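Local coordinates for succinate-semialdehyde dehydrogenase (NAD(P)(+)) (Marinobacter aquaeolei, PDB 3RH9), which probably oxidises succinate semialdehyde to succinate with a nicotinamide cofactor, as a member of the aldehyde dehydrogenase family, at residues A[265-279]-A[299-313]. Sequence-based numbering, arbitrary orientation.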
ATOM      1  N   VAL A 265      14.113  -9.112 -27.427  1.00 16.16           N
ATOM      2  CA  VAL A 265      13.993  -8.944 -28.878  1.00 17.26           C
ATOM      3  C   VAL A 265      13.770 -10.235 -29.673  1.00 17.86           C
ATOM      4  O   VAL A 265      14.684 -11.029 -29.856  1.00 18.01           O
ATOM      5  CB  VAL A 265      15.231  -8.254 -29.464  1.00 18.25           C
ATOM      6  CG1 VAL A 265      15.043  -8.040 -30.954  1.00 18.99           C
ATOM      7  CG2 VAL A 265      15.511  -6.936 -28.750  1.00 17.70           C
ATOM      8  N   PHE A 266      12.565 -10.427 -30.186  1.00 18.21           N
ATOM      9  CA  PHE A 266      12.281 -11.634 -30.959  1.00 20.24           C
ATOM     10  C   PHE A 266      12.858 -11.636 -32.389  1.00 20.89           C
ATOM     11  O   PHE A 266      13.175 -10.578 -32.943  1.00 21.17           O
ATOM     12  CB  PHE A 266      10.783 -11.959 -30.927  1.00 18.98           C
ATOM     13  CG  PHE A 266      10.354 -12.605 -29.649  1.00 19.13           C
ATOM     14  CD1 PHE A 266      10.449 -13.969 -29.485  1.00 19.43           C
ATOM     15  CD2 PHE A 266       9.916 -11.845 -28.583  1.00 20.58           C
ATOM     16  CE1 PHE A 266      10.075 -14.565 -28.299  1.00 19.40           C
ATOM     17  CE2 PHE A 266       9.546 -12.442 -27.391  1.00 18.94           C
ATOM     18  CZ  PHE A 266       9.625 -13.801 -27.257  1.00 18.83           C
ATOM     19  N   ASP A 267      13.025 -12.835 -32.954  1.00 20.19           N
ATOM     20  CA  ASP A 267      13.541 -13.009 -34.319  1.00 22.10           C
ATOM     21  C   ASP A 267      12.643 -12.404 -35.401  1.00 22.26           C
ATOM     22  O   ASP A 267      13.094 -12.125 -36.504  1.00 22.72           O
ATOM     23  CB  ASP A 267      13.789 -14.490 -34.630  1.00 22.95           C
ATOM     24  CG  ASP A 267      12.605 -15.376 -34.269  1.00 24.27           C
ATOM     25  OD1 ASP A 267      11.586 -14.845 -33.767  1.00 25.06           O
ATOM     26  OD2 ASP A 267      12.697 -16.612 -34.481  1.00 24.71           O
ATOM     27  N   ASP A 268      11.371 -12.207 -35.081  1.00 22.94           N
ATOM     28  CA  ASP A 268      10.452 -11.546 -35.999  1.00 22.90           C
ATOM     29  C   ASP A 268      10.344 -10.030 -35.740  1.00 20.78           C
ATOM     30  O   ASP A 268       9.564  -9.337 -36.377  1.00 20.64           O
ATOM     31  CB  ASP A 268       9.069 -12.221 -35.945  1.00 23.87           C
ATOM     32  CG  ASP A 268       8.283 -11.864 -34.682  1.00 25.21           C
ATOM     33  OD1 ASP A 268       8.787 -11.066 -33.856  1.00 22.31           O
ATOM     34  OD2 ASP A 268       7.154 -12.386 -34.523  1.00 26.76           O
ATOM     35  N   ALA A 269      11.140  -9.522 -34.810  1.00 20.35           N
ATOM     36  CA  ALA A 269      11.112  -8.107 -34.467  1.00 20.26           C
ATOM     37  C   ALA A 269      11.727  -7.230 -35.558  1.00 21.13           C
ATOM     38  O   ALA A 269      12.647  -7.649 -36.237  1.00 23.03           O
ATOM     39  CB  ALA A 269      11.841  -7.879 -33.144  1.00 19.48           C
ATOM     40  N   ASP A 270      11.215  -6.013 -35.721  1.00 22.00           N
ATOM     41  CA  ASP A 270      11.857  -5.005 -36.555  1.00 20.43           C
ATOM     42  C   ASP A 270      13.142  -4.579 -35.846  1.00 21.02           C
ATOM     43  O   ASP A 270      13.099  -3.850 -34.861  1.00 20.20           O
ATOM     44  CB  ASP A 270      10.899  -3.824 -36.736  1.00 20.16           C
ATOM     45  CG  ASP A 270      11.568  -2.580 -37.341  1.00 22.50           C
ATOM     46  OD1 ASP A 270      12.811  -2.532 -37.448  1.00 24.28           O
ATOM     47  OD2 ASP A 270      10.833  -1.628 -37.700  1.00 22.65           O
ATOM     48  N   LEU A 271      14.287  -5.039 -36.344  1.00 22.54           N
ATOM     49  CA  LEU A 271      15.567  -4.838 -35.648  1.00 22.13           C
ATOM     50  C   LEU A 271      15.995  -3.385 -35.567  1.00 22.91           C
ATOM     51  O   LEU A 271      16.552  -2.958 -34.560  1.00 22.86           O
ATOM     52  CB  LEU A 271      16.690  -5.656 -36.299  1.00 21.09           C
ATOM     53  CG  LEU A 271      16.999  -7.016 -35.706  1.00 21.03           C
ATOM     54  CD1 LEU A 271      15.727  -7.703 -35.292  1.00 20.78           C
ATOM     55  CD2 LEU A 271      17.748  -7.850 -36.714  1.00 22.48           C
ATOM     56  N   GLU A 272      15.773  -2.633 -36.641  1.00 22.95           N
ATOM     57  CA  GLU A 272      16.201  -1.245 -36.671  1.00 23.14           C
ATOM     58  C   GLU A 272      15.464  -0.454 -35.611  1.00 22.50           C
ATOM     59  O   GLU A 272      16.045   0.393 -34.942  1.00 23.27           O
ATOM     60  CB  GLU A 272      15.970  -0.633 -38.055  1.00 26.35           C
ATOM     61  CG  GLU A 272      16.961  -1.122 -39.116  1.00 29.17           C
ATOM     62  CD  GLU A 272      18.392  -0.600 -38.888  1.00 34.74           C
ATOM     63  OE1 GLU A 272      18.550   0.637 -38.695  1.00 36.34           O
ATOM     64  OE2 GLU A 272      19.355  -1.415 -38.918  1.00 30.91           O
ATOM     65  N   ALA A 273      14.177  -0.739 -35.450  1.00 22.28           N
ATOM     66  CA  ALA A 273      13.373  -0.040 -34.449  1.00 21.50           C
ATOM     67  C   ALA A 273      13.806  -0.400 -33.025  1.00 20.01           C
ATOM     68  O   ALA A 273      13.957   0.473 -32.174  1.00 19.82           O
ATOM     69  CB  ALA A 273      11.886  -0.324 -34.663  1.00 19.73           C
ATOM     70  N   ALA A 274      14.007  -1.687 -32.773  1.00 19.02           N
ATOM     71  CA  ALA A 274      14.500  -2.133 -31.480  1.00 19.60           C
ATOM     72  C   ALA A 274      15.891  -1.536 -31.156  1.00 20.16           C
ATOM     73  O   ALA A 274      16.143  -1.070 -30.050  1.00 19.08           O
ATOM     74  CB  ALA A 274      14.525  -3.653 -31.428  1.00 17.40           C
ATOM     75  N   ALA A 275      16.786  -1.542 -32.136  1.00 21.46           N
ATOM     76  CA  ALA A 275      18.113  -0.966 -31.969  1.00 21.70           C
ATOM     77  C   ALA A 275      17.999   0.507 -31.619  1.00 20.87           C
ATOM     78  O   ALA A 275      18.650   0.986 -30.692  1.00 19.34           O
ATOM     79  CB  ALA A 275      18.935  -1.152 -33.245  1.00 22.31           C
ATOM     80  N   ASP A 276      17.172   1.218 -32.382  1.00 21.28           N
ATOM     81  CA  ASP A 276      16.892   2.621 -32.118  1.00 21.58           C
ATOM     82  C   ASP A 276      16.371   2.794 -30.706  1.00 19.42           C
ATOM     83  O   ASP A 276      16.844   3.648 -29.953  1.00 18.76           O
ATOM     84  CB  ASP A 276      15.844   3.152 -33.096  1.00 22.90           C
ATOM     85  CG  ASP A 276      16.450   3.655 -34.385  1.00 25.50           C
ATOM     86  OD1 ASP A 276      17.603   3.271 -34.684  1.00 25.42           O
ATOM     87  OD2 ASP A 276      15.767   4.430 -35.096  1.00 28.67           O
ATOM     88  N   ASN A 277      15.383   1.983 -30.354  1.00 18.17           N
ATOM     89  CA  ASN A 277      14.783   2.075 -29.039  1.00 18.22           C
ATOM     90  C   ASN A 277      15.757   1.748 -27.916  1.00 18.27           C
ATOM     91  O   ASN A 277      15.779   2.413 -26.875  1.00 17.27           O
ATOM     92  CB  ASN A 277      13.559   1.181 -28.962  1.00 17.58           C
ATOM     93  CG  ASN A 277      12.309   1.888 -29.421  1.00 18.42           C
ATOM     94  OD1 ASN A 277      11.732   2.690 -28.681  1.00 19.52           O
ATOM     95  ND2 ASN A 277      11.879   1.601 -30.646  1.00 17.88           N
ATOM     96  N   LEU A 278      16.570   0.724 -28.138  1.00 18.48           N
ATOM     97  CA  LEU A 278      17.495   0.270 -27.117  1.00 17.86           C
ATOM     98  C   LEU A 278      18.460   1.387 -26.761  1.00 18.66           C
ATOM     99  O   LEU A 278      18.639   1.701 -25.579  1.00 20.17           O
ATOM    100  CB  LEU A 278      18.258  -0.960 -27.584  1.00 18.16           C
ATOM    101  CG  LEU A 278      18.518  -2.029 -26.525  1.00 18.66           C
ATOM    102  CD1 LEU A 278      19.655  -2.943 -26.961  1.00 16.38           C
ATOM    103  CD2 LEU A 278      18.795  -1.418 -25.156  1.00 15.73           C
ATOM    104  N   ILE A 279      19.058   2.008 -27.779  1.00 18.03           N
ATOM    105  CA  ILE A 279      20.011   3.095 -27.555  1.00 17.61           C
ATOM    106  C   ILE A 279      19.389   4.290 -26.839  1.00 18.85           C
ATOM    107  O   ILE A 279      20.057   4.945 -26.046  1.00 21.38           O
ATOM    108  CB  ILE A 279      20.665   3.577 -28.854  1.00 18.10           C
ATOM    109  CG1 ILE A 279      21.428   2.439 -29.530  1.00 18.65           C
ATOM    110  CG2 ILE A 279      21.604   4.708 -28.572  1.00 17.90           C
ATOM    111  CD1 ILE A 279      22.711   2.069 -28.854  1.00 19.65           C
ATOM    112  N   HIS A 299      17.058 -13.063 -29.607  1.00 17.36           N
ATOM    113  CA  HIS A 299      16.866 -14.354 -30.223  1.00 20.73           C
ATOM    114  C   HIS A 299      18.076 -14.760 -31.074  1.00 23.18           C
ATOM    115  O   HIS A 299      18.628 -13.958 -31.826  1.00 22.47           O
ATOM    116  CB  HIS A 299      15.604 -14.346 -31.069  1.00 20.67           C
ATOM    117  CG  HIS A 299      15.128 -15.711 -31.427  1.00 20.63           C
ATOM    118  ND1 HIS A 299      15.560 -16.375 -32.550  1.00 23.22           N
ATOM    119  CD2 HIS A 299      14.275 -16.549 -30.794  1.00 20.61           C
ATOM    120  CE1 HIS A 299      14.981 -17.561 -32.606  1.00 23.43           C
ATOM    121  NE2 HIS A 299      14.196 -17.691 -31.553  1.00 21.89           N
ATOM    122  N   GLU A 300      18.473 -16.021 -30.958  1.00 22.52           N
ATOM    123  CA  GLU A 300      19.682 -16.492 -31.618  1.00 23.17           C
ATOM    124  C   GLU A 300      19.736 -16.166 -33.109  1.00 23.24           C
ATOM    125  O   GLU A 300      20.804 -15.914 -33.647  1.00 23.60           O
ATOM    126  CB  GLU A 300      19.875 -17.994 -31.371  1.00 22.59           C
ATOM    127  CG  GLU A 300      20.089 -18.308 -29.900  1.00 24.28           C
ATOM    128  CD  GLU A 300      20.428 -19.763 -29.611  1.00 25.02           C
ATOM    129  OE1 GLU A 300      20.405 -20.591 -30.548  1.00 22.95           O
ATOM    130  OE2 GLU A 300      20.721 -20.067 -28.426  1.00 26.55           O
ATOM    131  N   LYS A 301      18.588 -16.155 -33.777  1.00 25.12           N
ATOM    132  CA  LYS A 301      18.573 -15.972 -35.230  1.00 25.01           C
ATOM    133  C   LYS A 301      18.925 -14.551 -35.634  1.00 23.29           C
ATOM    134  O   LYS A 301      19.278 -14.311 -36.783  1.00 26.33           O
ATOM    135  CB  LYS A 301      17.229 -16.391 -35.839  1.00 23.80           C
ATOM    136  CG  LYS A 301      16.893 -17.861 -35.630  1.00 26.27           C
ATOM    137  CD  LYS A 301      15.737 -18.312 -36.529  1.00 31.12           C
ATOM    138  CE  LYS A 301      15.622 -19.844 -36.590  1.00 32.40           C
ATOM    139  NZ  LYS A 301      14.935 -20.401 -35.389  1.00 32.41           N
ATOM    140  N   VAL A 302      18.856 -13.622 -34.685  1.00 22.73           N
ATOM    141  CA  VAL A 302      19.077 -12.205 -34.977  1.00 23.59           C
ATOM    142  C   VAL A 302      20.131 -11.554 -34.073  1.00 23.75           C
ATOM    143  O   VAL A 302      20.387 -10.348 -34.149  1.00 24.48           O
ATOM    144  CB  VAL A 302      17.748 -11.414 -34.917  1.00 24.94           C
ATOM    145  CG1 VAL A 302      16.810 -11.866 -36.046  1.00 21.21           C
ATOM    146  CG2 VAL A 302      17.077 -11.605 -33.550  1.00 22.86           C
ATOM    147  N   ALA A 303      20.762 -12.366 -33.233  1.00 24.13           N
ATOM    148  CA  ALA A 303      21.778 -11.873 -32.299  1.00 26.20           C
ATOM    149  C   ALA A 303      22.932 -11.136 -32.979  1.00 26.74           C
ATOM    150  O   ALA A 303      23.256 -10.012 -32.599  1.00 25.58           O
ATOM    151  CB  ALA A 303      22.314 -13.018 -31.435  1.00 24.54           C
ATOM    152  N   ASP A 304      23.547 -11.783 -33.970  1.00 26.45           N
ATOM    153  CA  ASP A 304      24.690 -11.217 -34.685  1.00 27.75           C
ATOM    154  C   ASP A 304      24.360  -9.911 -35.389  1.00 27.19           C
ATOM    155  O   ASP A 304      25.065  -8.911 -35.239  1.00 24.40           O
ATOM    156  CB  ASP A 304      25.211 -12.214 -35.708  1.00 29.46           C
ATOM    157  CG  ASP A 304      26.097 -13.261 -35.084  1.00 38.28           C
ATOM    158  OD1 ASP A 304      26.725 -12.927 -34.047  1.00 38.16           O
ATOM    159  OD2 ASP A 304      26.166 -14.400 -35.625  1.00 38.77           O
ATOM    160  N   ALA A 305      23.289  -9.938 -36.174  1.00 26.22           N
ATOM    161  CA  ALA A 305      22.828  -8.745 -36.852  1.00 25.92           C
ATOM    162  C   ALA A 305      22.485  -7.679 -35.817  1.00 26.26           C
ATOM    163  O   ALA A 305      22.735  -6.493 -36.024  1.00 26.42           O
ATOM    164  CB  ALA A 305      21.628  -9.060 -37.716  1.00 22.94           C
ATOM    165  N   PHE A 306      21.924  -8.102 -34.691  1.00 24.75           N
ATOM    166  CA  PHE A 306      21.517  -7.126 -33.698  1.00 26.50           C
ATOM    167  C   PHE A 306      22.709  -6.422 -33.041  1.00 26.08           C
ATOM    168  O   PHE A 306      22.686  -5.203 -32.870  1.00 27.08           O
ATOM    169  CB  PHE A 306      20.558  -7.719 -32.653  1.00 25.80           C
ATOM    170  CG  PHE A 306      19.892  -6.672 -31.790  1.00 24.55           C
ATOM    171  CD1 PHE A 306      19.014  -5.752 -32.344  1.00 23.86           C
ATOM    172  CD2 PHE A 306      20.161  -6.592 -30.438  1.00 24.14           C
ATOM    173  CE1 PHE A 306      18.411  -4.779 -31.562  1.00 21.96           C
ATOM    174  CE2 PHE A 306      19.557  -5.623 -29.654  1.00 22.35           C
ATOM    175  CZ  PHE A 306      18.679  -4.718 -30.219  1.00 21.67           C
ATOM    176  N   GLY A 307      23.741  -7.180 -32.683  1.00 24.59           N
ATOM    177  CA  GLY A 307      24.925  -6.595 -32.082  1.00 25.10           C
ATOM    178  C   GLY A 307      25.571  -5.581 -33.007  1.00 26.93           C
ATOM    179  O   GLY A 307      25.983  -4.497 -32.590  1.00 25.55           O
ATOM    180  N   GLN A 308      25.646  -5.947 -34.282  1.00 29.02           N
ATOM    181  CA  GLN A 308      26.211  -5.090 -35.309  1.00 30.75           C
ATOM    182  C   GLN A 308      25.510  -3.748 -35.282  1.00 28.59           C
ATOM    183  O   GLN A 308      26.151  -2.698 -35.175  1.00 27.42           O
ATOM    184  CB  GLN A 308      26.009  -5.723 -36.689  1.00 36.50           C
ATOM    185  CG  GLN A 308      27.157  -5.499 -37.654  1.00 40.63           C
ATOM    186  CD  GLN A 308      28.350  -6.363 -37.290  1.00 51.99           C
ATOM    187  OE1 GLN A 308      28.191  -7.524 -36.893  1.00 48.80           O
ATOM    188  NE2 GLN A 308      29.556  -5.803 -37.417  1.00 60.51           N
ATOM    189  N   LYS A 309      24.183  -3.800 -35.384  1.00 26.13           N
ATOM    190  CA  LYS A 309      23.366  -2.596 -35.362  1.00 27.13           C
ATOM    191  C   LYS A 309      23.630  -1.765 -34.109  1.00 27.01           C
ATOM    192  O   LYS A 309      23.681  -0.528 -34.173  1.00 26.87           O
ATOM    193  CB  LYS A 309      21.884  -2.946 -35.477  1.00 26.88           C
ATOM    194  CG  LYS A 309      21.427  -3.286 -36.880  1.00 27.13           C
ATOM    195  CD  LYS A 309      20.101  -4.035 -36.871  1.00 26.45           C
ATOM    196  CE  LYS A 309      19.555  -4.223 -38.288  1.00 27.99           C
ATOM    197  NZ  LYS A 309      20.635  -4.241 -39.327  1.00 27.83           N
ATOM    198  N   LEU A 310      23.813  -2.437 -32.975  1.00 25.08           N
ATOM    199  CA  LEU A 310      24.045  -1.719 -31.723  1.00 26.65           C
ATOM    200  C   LEU A 310      25.452  -1.115 -31.626  1.00 27.15           C
ATOM    201  O   LEU A 310      25.618   0.000 -31.131  1.00 24.95           O
ATOM    202  CB  LEU A 310      23.756  -2.610 -30.516  1.00 24.64           C
ATOM    203  CG  LEU A 310      22.281  -2.889 -30.251  1.00 24.12           C
ATOM    204  CD1 LEU A 310      22.138  -3.723 -28.998  1.00 23.75           C
ATOM    205  CD2 LEU A 310      21.502  -1.588 -30.126  1.00 22.57           C
ATOM    206  N   ALA A 311      26.454  -1.862 -32.097  1.00 28.19           N
ATOM    207  CA  ALA A 311      27.834  -1.390 -32.096  1.00 26.29           C
ATOM    208  C   ALA A 311      27.978  -0.238 -33.075  1.00 26.34           C
ATOM    209  O   ALA A 311      28.715   0.713 -32.825  1.00 25.91           O
ATOM    210  CB  ALA A 311      28.777  -2.515 -32.461  1.00 25.13           C
ATOM    211  N   GLU A 312      27.256  -0.332 -34.187  1.00 26.65           N
ATOM    212  CA  GLU A 312      27.206   0.733 -35.184  1.00 27.90           C
ATOM    213  C   GLU A 312      26.763   2.085 -34.611  1.00 28.18           C
ATOM    214  O   GLU A 312      27.315   3.124 -34.956  1.00 28.73           O
ATOM    215  CB  GLU A 312      26.259   0.333 -36.307  1.00 28.82           C
ATOM    216  CG  GLU A 312      26.196   1.335 -37.425  1.00 33.43           C
ATOM    217  CD  GLU A 312      25.239   0.908 -38.511  1.00 42.71           C
ATOM    218  OE1 GLU A 312      24.009   1.114 -38.340  1.00 42.07           O
ATOM    219  OE2 GLU A 312      25.720   0.363 -39.537  1.00 49.28           O
ATOM    220  N   ARG A 313      25.751   2.064 -33.747  1.00 28.13           N
ATOM    221  CA  ARG A 313      25.211   3.286 -33.158  1.00 28.15           C
ATOM    222  C   ARG A 313      26.030   3.749 -31.975  1.00 27.44           C
ATOM    223  O   ARG A 313      26.215   4.949 -31.767  1.00 28.35           O
ATOM    224  CB  ARG A 313      23.769   3.069 -32.716  1.00 25.63           C
ATOM    225  CG  ARG A 313      22.874   2.712 -33.855  1.00 27.81           C
ATOM    226  CD  ARG A 313      21.576   2.118 -33.395  1.00 25.86           C
ATOM    227  NE  ARG A 313      21.043   1.223 -34.414  1.00 27.56           N
ATOM    228  CZ  ARG A 313      20.312   1.618 -35.447  1.00 28.31           C
ATOM    229  NH1 ARG A 313      20.018   2.901 -35.601  1.00 29.57           N
ATOM    230  NH2 ARG A 313      19.870   0.727 -36.323  1.00 30.13           N
TER
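Two helices pack side by side on the seven-stranded sheet of the aldehyde dehydrogenase fold: helix 271-283, the crossover of the beta-alpha-beta unit joining parallel strands 262-265 and 295-299, and helix 303-316, which follows the second strand. Their short segments cross at -45°, with axes 9.6 Å apart. Phe306 is the central knob, seated among Leu271, Ala274, Ala275 and Leu278. With CG anti to the backbone N (chi1 -168°), the ring reaches in against helix 271-283, its edge toward the backbone O of Leu271; CZ lies 4.1 Å from Val265 CG2. In return, Ala275 fits among Phe306, Leu310, Lys309 and Arg313. On the more exposed flank the extended Arg313 chain passes over Ala275 and forks: NH2 donates to Glu272 OE1 (2.7 Å), almost in the guanidinium plane, while NH1 forms a salt bridge with Asp276 OD1. Where the strands end, His299 N donates a hydrogen bond to Val265 O (3.1 Å), and Asp267 OD2 lies over one imidazole face, offset toward the ring's rim; ND1 accepts from Lys301 N. With an alanine in place of His299, the Asp267 carboxylate would probably lose the ring it lies over and Lys301 N its acceptor. Against the sheet, Phe306 touches Val298 of strand 295-299, Leu310 Met396 of strand 393-399, and Ala274 Phe421 of strand 417-421.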